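Side-chain contacts in ribosome maturation protein SDO1 homolog (Methanothermobacter thermautotrophicus, PDB 2WBM), which probably binds RNA and the ribosome and takes part in ribosome maturation, as an archaeal member of the SBDS family: residues A[143-148]-A[176-181]; A[198-203]-A[207-212]; A[32-37]-A[85-90]. All blocks are in the same frame, centred on the assembly; numbering follows the deposited sequence.

Contact 1. Residues A[143-148]-A[176-181]; sequences PKRIEK and TKIPIK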
loop_
_atom_site.group_PDB
_atom_site.type_symbol
_atom_site.label_atom_id
_atom_site.label_comp_id
_atom_site.label_asym_id
_atom_site.label_seq_id
_atom_site.Cartn_x
_atom_site.Cartn_y
_atom_site.Cartn_z
ATOM N N PRO A 143 4.680 -6.907 -14.388
ATOM C CA PRO A 143 5.560 -6.380 -13.331
ATOM C C PRO A 143 7.002 -6.117 -13.793
ATOM O O PRO A 143 7.557 -5.064 -13.479
ATOM C CB PRO A 143 5.516 -7.481 -12.270
ATOM C CG PRO A 143 4.127 -8.027 -12.397
ATOM C CD PRO A 143 3.810 -7.988 -13.880
ATOM N N LYS A 144 7.587 -7.049 -14.545
ATOM C CA LYS A 144 8.958 -6.890 -15.057
ATOM C C LYS A 144 9.149 -5.613 -15.885
ATOM O O LYS A 144 10.219 -5.010 -15.854
ATOM C CB LYS A 144 9.379 -8.107 -15.885
ATOM C CG LYS A 144 9.638 -9.359 -15.066
ATOM C CD LYS A 144 9.806 -10.578 -15.972
ATOM C CE LYS A 144 9.724 -11.881 -15.184
ATOM N NZ LYS A 144 10.808 -12.006 -14.166
ATOM N N ARG A 145 8.115 -5.206 -16.621
ATOM C CA ARG A 145 8.194 -4.015 -17.469
ATOM C C ARG A 145 8.188 -2.740 -16.631
ATOM O O ARG A 145 8.932 -1.787 -16.929
ATOM C CB ARG A 145 7.049 -3.979 -18.488
ATOM C CG ARG A 145 7.215 -2.928 -19.581
ATOM C CD ARG A 145 8.368 -3.307 -20.496
ATOM N NE ARG A 145 8.896 -2.195 -21.285
ATOM C CZ ARG A 145 9.727 -1.259 -20.825
ATOM N NH1 ARG A 145 10.108 -1.253 -19.551
ATOM N NH2 ARG A 145 10.162 -0.306 -21.643
ATOM N N ILE A 146 7.354 -2.738 -15.592
ATOM C CA ILE A 146 7.283 -1.637 -14.640
ATOM C C ILE A 146 8.632 -1.494 -13.937
ATOM O O ILE A 146 9.149 -0.389 -13.789
ATOM C CB ILE A 146 6.163 -1.859 -13.584
ATOM C CG1 ILE A 146 4.770 -1.961 -14.239
ATOM C CG2 ILE A 146 6.190 -0.768 -12.513
ATOM C CD1 ILE A 146 4.440 -0.861 -15.220
ATOM N N GLU A 147 9.189 -2.618 -13.500
ATOM C CA GLU A 147 10.486 -2.629 -12.833
ATOM C C GLU A 147 11.574 -2.024 -13.732
ATOM O O GLU A 147 12.389 -1.217 -13.273
ATOM C CB GLU A 147 10.865 -4.057 -12.432
ATOM C CG GLU A 147 12.169 -4.164 -11.662
ATOM C CD GLU A 147 12.487 -5.590 -11.262
ATOM O OE1 GLU A 147 12.278 -6.508 -12.083
ATOM O OE2 GLU A 147 12.949 -5.798 -10.125
ATOM N N LYS A 148 11.576 -2.415 -15.005
ATOM C CA LYS A 148 12.554 -1.910 -15.961
ATOM C C LYS A 148 12.427 -0.403 -16.153
ATOM O O LYS A 148 13.436 0.297 -16.238
ATOM C CB LYS A 148 12.447 -2.657 -17.298
ATOM C CG LYS A 148 13.214 -3.987 -17.345
ATOM C CD LYS A 148 13.381 -4.593 -15.945
ATOM C CE LYS A 148 13.191 -6.100 -15.928
ATOM N NZ LYS A 148 12.630 -6.517 -14.604
ATOM N N THR A 176 7.308 8.913 -18.517
ATOM C CA THR A 176 8.140 9.392 -19.625
ATOM C C THR A 176 8.955 8.259 -20.253
ATOM O O THR A 176 9.494 8.410 -21.347
ATOM C CB THR A 176 9.084 10.550 -19.213
ATOM O OG1 THR A 176 9.744 10.229 -17.985
ATOM C CG2 THR A 176 8.299 11.849 -19.047
ATOM N N LYS A 177 9.034 7.127 -19.564
ATOM C CA LYS A 177 9.771 5.974 -20.073
ATOM C C LYS A 177 8.876 4.993 -20.826
ATOM O O LYS A 177 9.281 4.448 -21.853
ATOM C CB LYS A 177 10.543 5.272 -18.952
ATOM C CG LYS A 177 11.536 6.165 -18.215
ATOM C CD LYS A 177 12.527 6.846 -19.167
ATOM C CE LYS A 177 13.564 7.653 -18.391
ATOM N NZ LYS A 177 14.373 8.526 -19.286
ATOM N N ILE A 178 7.659 4.782 -20.327
ATOM C CA ILE A 178 6.689 3.914 -21.007
ATOM C C ILE A 178 5.298 4.531 -21.063
ATOM O O ILE A 178 4.964 5.374 -20.221
ATOM C CB ILE A 178 6.582 2.507 -20.357
ATOM C CG1 ILE A 178 6.444 2.599 -18.833
ATOM C CG2 ILE A 178 7.767 1.648 -20.782
ATOM C CD1 ILE A 178 5.859 1.344 -18.200
ATOM N N PRO A 179 4.487 4.116 -22.060
ATOM C CA PRO A 179 3.122 4.604 -22.164
ATOM C C PRO A 179 2.312 3.955 -21.064
ATOM O O PRO A 179 2.171 2.731 -21.054
ATOM C CB PRO A 179 2.656 4.089 -23.539
ATOM C CG PRO A 179 3.874 3.600 -24.230
ATOM C CD PRO A 179 4.815 3.187 -23.157
ATOM N N ILE A 180 1.792 4.758 -20.142
ATOM C CA ILE A 180 1.158 4.196 -18.947
ATOM C C ILE A 180 0.124 5.120 -18.317
ATOM O O ILE A 180 0.302 6.344 -18.267
ATOM C CB ILE A 180 2.227 3.773 -17.899
ATOM C CG1 ILE A 180 1.603 2.924 -16.784
ATOM C CG2 ILE A 180 3.010 4.998 -17.370
ATOM C CD1 ILE A 180 2.615 2.127 -15.979
ATOM N N LYS A 181 -0.952 4.508 -17.823
ATOM C CA LYS A 181 -2.053 5.210 -17.203
ATOM C C LYS A 181 -2.749 4.208 -16.290
ATOM O O LYS A 181 -2.833 3.034 -16.625
ATOM C CB LYS A 181 -3.022 5.666 -18.294
ATOM C CG LYS A 181 -4.083 6.663 -17.874
ATOM C CD LYS A 181 -5.020 6.955 -19.050
ATOM C CE LYS A 181 -6.100 7.970 -18.689
ATOM N NZ LYS A 181 -7.093 7.427 -17.715
#

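Contact 2. Residues A[198-203]-A[207-212]; sequences SAYGVI and GKITNE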
loop_
_atom_site.group_PDB
_atom_site.type_symbol
_atom_site.label_atom_id
_atom_site.label_comp_id
_atom_site.label_asym_id
_atom_site.label_seq_id
_atom_site.Cartn_x
_atom_site.Cartn_y
_atom_site.Cartn_z
ATOM N N SER A 198 -19.503 -20.228 -7.660
ATOM C CA SER A 198 -18.041 -20.288 -7.541
ATOM C C SER A 198 -17.309 -19.105 -8.164
ATOM O O SER A 198 -16.316 -18.633 -7.608
ATOM C CB SER A 198 -17.507 -21.583 -8.162
ATOM O OG SER A 198 -17.913 -22.705 -7.410
ATOM N N ALA A 199 -17.790 -18.635 -9.318
ATOM C CA ALA A 199 -17.186 -17.495 -10.012
ATOM C C ALA A 199 -17.331 -16.193 -9.220
ATOM O O ALA A 199 -16.442 -15.347 -9.235
ATOM C CB ALA A 199 -17.782 -17.332 -11.404
ATOM N N TYR A 200 -18.444 -16.052 -8.513
ATOM C CA TYR A 200 -18.649 -14.875 -7.672
ATOM C C TYR A 200 -17.478 -14.701 -6.695
ATOM O O TYR A 200 -16.962 -13.591 -6.533
ATOM C CB TYR A 200 -19.992 -14.971 -6.947
ATOM C CG TYR A 200 -20.233 -13.847 -5.981
ATOM C CD1 TYR A 200 -20.827 -12.656 -6.404
ATOM C CD2 TYR A 200 -19.871 -13.974 -4.637
ATOM C CE1 TYR A 200 -21.044 -11.612 -5.514
ATOM C CE2 TYR A 200 -20.088 -12.937 -3.732
ATOM C CZ TYR A 200 -20.672 -11.759 -4.181
ATOM O OH TYR A 200 -20.891 -10.736 -3.295
ATOM N N GLY A 201 -17.039 -15.802 -6.077
ATOM C CA GLY A 201 -15.912 -15.778 -5.152
ATOM C C GLY A 201 -14.603 -15.386 -5.822
ATOM O O GLY A 201 -13.833 -14.601 -5.269
ATOM N N VAL A 202 -14.350 -15.930 -7.011
ATOM C CA VAL A 202 -13.143 -15.593 -7.781
ATOM C C VAL A 202 -13.152 -14.117 -8.168
ATOM O O VAL A 202 -12.167 -13.401 -7.960
ATOM C CB VAL A 202 -13.005 -16.486 -9.046
ATOM C CG1 VAL A 202 -11.899 -15.954 -9.970
ATOM C CG2 VAL A 202 -12.710 -17.919 -8.632
ATOM N N ILE A 203 -14.291 -13.672 -8.684
ATOM C CA ILE A 203 -14.470 -12.303 -9.153
ATOM C C ILE A 203 -14.166 -11.300 -8.034
ATOM O O ILE A 203 -13.535 -10.267 -8.258
ATOM C CB ILE A 203 -15.889 -12.102 -9.701
ATOM C CG1 ILE A 203 -16.046 -12.775 -11.070
ATOM C CG2 ILE A 203 -16.234 -10.607 -9.805
ATOM C CD1 ILE A 203 -17.510 -13.057 -11.436
ATOM N N GLY A 207 -12.463 -7.722 -8.851
ATOM C CA GLY A 207 -13.194 -6.501 -9.066
ATOM C C GLY A 207 -14.626 -6.571 -8.600
ATOM O O GLY A 207 -14.971 -7.374 -7.721
ATOM N N LYS A 208 -15.439 -5.690 -9.169
ATOM C CA LYS A 208 -16.822 -5.516 -8.744
ATOM C C LYS A 208 -17.756 -5.817 -9.900
ATOM O O LYS A 208 -17.528 -5.356 -11.017
ATOM C CB LYS A 208 -17.073 -4.083 -8.273
ATOM C CG LYS A 208 -16.140 -3.588 -7.157
ATOM C CD LYS A 208 -16.309 -4.398 -5.879
ATOM C CE LYS A 208 -15.330 -3.943 -4.810
ATOM N NZ LYS A 208 -15.494 -4.758 -3.578
ATOM N N ILE A 209 -18.805 -6.584 -9.619
ATOM C CA ILE A 209 -19.835 -6.884 -10.631
ATOM C C ILE A 209 -20.745 -5.680 -10.798
ATOM O O ILE A 209 -21.383 -5.234 -9.835
ATOM C CB ILE A 209 -20.657 -8.132 -10.217
ATOM C CG1 ILE A 209 -19.734 -9.346 -10.142
ATOM C CG2 ILE A 209 -21.851 -8.353 -11.186
ATOM C CD1 ILE A 209 -20.380 -10.563 -9.483
ATOM N N THR A 210 -20.799 -5.140 -12.017
ATOM C CA THR A 210 -21.648 -3.970 -12.290
ATOM C C THR A 210 -23.001 -4.405 -12.868
ATOM O O THR A 210 -23.991 -3.708 -12.740
ATOM C CB THR A 210 -20.955 -2.988 -13.257
ATOM O OG1 THR A 210 -20.709 -3.636 -14.510
ATOM C CG2 THR A 210 -19.627 -2.504 -12.658
ATOM N N ASN A 211 -23.004 -5.547 -13.545
ATOM C CA ASN A 211 -24.222 -6.099 -14.130
ATOM C C ASN A 211 -24.065 -7.612 -14.186
ATOM O O ASN A 211 -22.964 -8.138 -14.381
ATOM C CB ASN A 211 -24.500 -5.561 -15.564
ATOM C CG ASN A 211 -24.435 -4.064 -15.681
ATOM O OD1 ASN A 211 -25.473 -3.345 -15.669
ATOM N ND2 ASN A 211 -23.235 -3.559 -15.839
ATOM N N GLU A 212 -25.169 -8.334 -14.013
ATOM C CA GLU A 212 -25.148 -9.775 -14.191
ATOM C C GLU A 212 -26.521 -10.261 -14.570
ATOM O O GLU A 212 -27.515 -9.704 -14.114
ATOM C CB GLU A 212 -24.632 -10.500 -12.936
ATOM C CG GLU A 212 -25.273 -10.090 -11.599
ATOM C CD GLU A 212 -26.671 -10.659 -11.399
ATOM O OE1 GLU A 212 -27.556 -9.920 -10.906
ATOM O OE2 GLU A 212 -26.888 -11.829 -11.746
#

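Contact 3. Residues A[32-37]-A[85-90]; sequences LESHGE and RKVFET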
loop_
_atom_site.group_PDB
_atom_site.type_symbol
_atom_site.label_atom_id
_atom_site.label_comp_id
_atom_site.label_asym_id
_atom_site.label_seq_id
_atom_site.Cartn_x
_atom_site.Cartn_y
_atom_site.Cartn_z
ATOM N N LEU A 32 12.271 14.025 17.777
ATOM C CA LEU A 32 12.122 15.454 17.653
ATOM C C LEU A 32 13.190 16.125 18.512
ATOM O O LEU A 32 13.345 15.763 19.686
ATOM C CB LEU A 32 10.725 15.871 18.115
ATOM C CG LEU A 32 10.436 17.380 18.041
ATOM C CD1 LEU A 32 10.557 17.904 16.625
ATOM C CD2 LEU A 32 9.019 17.648 18.573
ATOM N N GLU A 33 13.910 17.083 17.932
ATOM C CA GLU A 33 14.935 17.849 18.663
ATOM C C GLU A 33 14.456 19.252 18.971
ATOM O O GLU A 33 13.963 19.949 18.082
ATOM C CB GLU A 33 16.234 17.956 17.860
ATOM C CG GLU A 33 16.894 16.636 17.600
ATOM C CD GLU A 33 18.329 16.771 17.125
ATOM O OE1 GLU A 33 18.855 17.908 17.063
ATOM O OE2 GLU A 33 18.930 15.727 16.810
ATOM N N SER A 34 14.628 19.678 20.220
ATOM C CA SER A 34 14.375 21.067 20.594
ATOM C C SER A 34 15.605 21.600 21.309
ATOM O O SER A 34 16.022 21.060 22.350
ATOM C CB SER A 34 13.136 21.170 21.507
ATOM O OG SER A 34 12.995 22.490 22.019
ATOM N N HIS A 35 16.184 22.646 20.736
ATOM C CA HIS A 35 17.388 23.274 21.271
ATOM C C HIS A 35 18.491 22.258 21.634
ATOM O O HIS A 35 19.130 22.370 22.677
ATOM C CB HIS A 35 17.018 24.160 22.463
ATOM C CG HIS A 35 16.190 25.351 22.087
ATOM N ND1 HIS A 35 14.853 25.461 22.404
ATOM C CD2 HIS A 35 16.507 26.472 21.398
ATOM C CE1 HIS A 35 14.386 26.606 21.939
ATOM N NE2 HIS A 35 15.369 27.236 21.324
ATOM N N GLY A 36 18.685 21.267 20.766
ATOM C CA GLY A 36 19.764 20.297 20.908
ATOM C C GLY A 36 19.392 19.097 21.769
ATOM O O GLY A 36 20.201 18.186 21.931
ATOM N N GLU A 37 18.177 19.088 22.315
ATOM C CA GLU A 37 17.710 17.960 23.122
ATOM C C GLU A 37 16.765 17.061 22.328
ATOM O O GLU A 37 15.734 17.525 21.841
ATOM C CB GLU A 37 17.015 18.456 24.404
ATOM C CG GLU A 37 17.929 19.226 25.358
ATOM C CD GLU A 37 18.939 18.325 26.106
ATOM O OE1 GLU A 37 18.974 17.107 25.839
ATOM O OE2 GLU A 37 19.697 18.850 26.956
ATOM N N ARG A 85 7.504 19.007 29.866
ATOM C CA ARG A 85 6.661 20.176 30.138
ATOM C C ARG A 85 7.287 21.437 29.544
ATOM O O ARG A 85 6.580 22.295 29.024
ATOM C CB ARG A 85 6.412 20.355 31.641
ATOM C CG ARG A 85 5.457 19.325 32.243
ATOM C CD ARG A 85 5.057 19.672 33.681
ATOM N NE ARG A 85 6.208 19.699 34.592
ATOM C CZ ARG A 85 6.566 18.698 35.397
ATOM N NH1 ARG A 85 5.863 17.566 35.421
ATOM N NH2 ARG A 85 7.635 18.830 36.181
ATOM N N LYS A 86 8.611 21.555 29.631
ATOM C CA LYS A 86 9.297 22.718 29.076
ATOM C C LYS A 86 9.105 22.793 27.555
ATOM O O LYS A 86 8.813 23.856 27.020
ATOM C CB LYS A 86 10.794 22.701 29.449
ATOM C CG LYS A 86 11.607 23.900 28.960
ATOM C CD LYS A 86 11.318 25.174 29.734
ATOM C CE LYS A 86 12.314 26.269 29.356
ATOM N NZ LYS A 86 11.963 27.564 29.978
ATOM N N VAL A 87 9.238 21.658 26.879
ATOM C CA VAL A 87 9.232 21.610 25.410
ATOM C C VAL A 87 7.829 21.493 24.804
ATOM O O VAL A 87 7.515 22.193 23.834
ATOM C CB VAL A 87 10.155 20.482 24.895
ATOM C CG1 VAL A 87 9.971 20.217 23.384
ATOM C CG2 VAL A 87 11.612 20.838 25.213
ATOM N N PHE A 88 6.996 20.637 25.399
ATOM C CA PHE A 88 5.676 20.292 24.861
ATOM C C PHE A 88 4.502 20.875 25.658
ATOM O O PHE A 88 3.357 20.831 25.195
ATOM C CB PHE A 88 5.530 18.763 24.773
ATOM C CG PHE A 88 6.562 18.107 23.913
ATOM C CD1 PHE A 88 6.372 18.006 22.539
ATOM C CD2 PHE A 88 7.713 17.559 24.481
ATOM C CE1 PHE A 88 7.336 17.377 21.728
ATOM C CE2 PHE A 88 8.698 16.926 23.676
ATOM C CZ PHE A 88 8.508 16.841 22.301
ATOM N N GLU A 89 4.784 21.429 26.838
ATOM C CA GLU A 89 3.739 21.928 27.771
ATOM C C GLU A 89 2.841 20.802 28.317
ATOM O O GLU A 89 1.744 21.049 28.809
ATOM C CB GLU A 89 2.910 23.070 27.154
ATOM C CG GLU A 89 3.648 24.397 27.103
ATOM C CD GLU A 89 2.870 25.473 26.366
ATOM O OE1 GLU A 89 2.008 26.129 26.992
ATOM O OE2 GLU A 89 3.130 25.667 25.159
ATOM N N THR A 90 3.342 19.576 28.234
ATOM C CA THR A 90 2.680 18.389 28.764
ATOM C C THR A 90 3.731 17.305 29.014
ATOM O O THR A 90 4.744 17.236 28.307
ATOM C CB THR A 90 1.563 17.872 27.808
ATOM O OG1 THR A 90 1.014 16.650 28.312
ATOM C CG2 THR A 90 2.088 17.644 26.392
#

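Contact 1. Residues A[143-148]-A[176-181]
I146 and I178 are the closest CA pair, 8.5 Å apart, where helix 143-152 passes the irregular segment 176-181; no hydrogen bond joins the two, and the gap is bridged by side-chain ends. I178 divides its two branches between two partners. Its CG2 methyl lies over one face of the R145 guanidinium, offset toward the rim, with R145 NH2 just 3.2 Å from I178 CG2, a tight fit. The arginine chain bends at the CB-CG bond (chi2 69°) and runs past the isoleucine in the opposite direction. R145 NH1, buried by the contact, has no partner anywhere in the model. The contact lies in the helical domain II of the SBDS family, where helices 110-131, 143-152 and 163-174 pack together and 176-181 leads out into strand 181-191. The CD1 methyl of I146 meets two isoleucines, I180 CD1 at 3.6 Å and I178 CD1 at 4.0 Å, crossing each side chain at about a right angle. I128 of helix 110-131 touches both I146 and I180, while L171 and I174 of helix 163-174 touch I180.

Contact 2. Residues A[198-203]-A[207-212]
G207 opens the second segment by closing the helix before it: its backbone N donates to I203 O, four residues back, over 2.8 Å. The bond is the helical i to i+4 type, so the last turn of helix 196-206 is secured by the residue at which the chain swings out toward the strand. Past K208, whose CB points away, I209 turns toward the helix and carries the apolar part of the contact with two successive carbons. Its CG1 lies 3.7 Å from CG2 of I203, the two side chains crossing at about a right angle. One carbon further out, I209 CD1 meets the tyrosine ring at Y200 CD1, again 3.7 Å away, in an oblique approach. With CG anti to the backbone N (chi1 176°), the Y200 ring extends toward the strand from a position about one turn before I203. At T210 the chain turns a corner, and T210 with N211 forms a classic beta bulge against V223. Beyond it, E212 OE2 accepts a hydrogen bond from W220 NE1. The helix thus lies on the sheet of what appears to be a ferredoxin-like beta-alpha-beta-beta-alpha-beta domain: I203 is buried among I189 of strand 181-191, W220 and V224 of strand 220-227, and F234 of helix 231-241, and W220 also touches I209.

Contact 3. Residues A[32-37]-A[85-90]
L32 lays its CD2 methyl obliquely against the far end of the F88 ring, 3.6 Å from F88 CE1 and 3.8 Å from F88 CZ. The two side chains run past each other in opposite directions, and of the leucine's two branches CD2 makes the contact. F88 swings its ring into reach with CG placed opposite its own carbonyl carbon (chi1 -59°), and V87, the preceding residue, rests its CG1 methyl on one face of that ring, 3.5 Å above the plane and toward the rim. The same valine reaches across to the strand. Both of its methyls lie against the CB-OG bond of S34: V87 CG1 is 3.8 Å from S34 CB, and V87 CG2 lies 3.9 Å from S34 OG. No hydrogen bond crosses here; the serine offers its CB and the flank of its hydroxyl to the two valine methyls. S34 is held in place by its own turn, since its backbone N and O are both bonded to E37, each over 2.9 Å. F88 is the last residue of the helix. I100 of helix 93-103 touches both L32 and F88, and F39 of strand 37-43 meets the F88 ring edge-to-face. A tight two-residue beta hairpin, with H35 and G36 at the corners of a type I' turn, thereby lends the end of its first strand to the tip of helix 81-88, in the helix-on-sheet layout of the SBDS N-terminal domain, whose antiparallel sheet is built from strands 28-34, 37-43 and 105-107.

The three contacts sample the three family domains in series, contact 3 in the N-terminal one, contact 1 in domain II and contact 2 in the C-terminal one, and no secondary-structure element is shared. Contacts 2 and 3 lie on opposite sides of the chain's centre, their centres about 55 Å apart; contact 1 is about 29 Å from contact 2, centre to centre. Contacts 1 and 2 are partly buried, each anchored by isoleucine, whereas contact 3 is a surface contact. Contact 2 alone has a backbone hydrogen bond between its segments, close in sequence, besides side-chain packing. An aromatic ring takes part in contacts 2 and 3, a guanidinium face in contact 1.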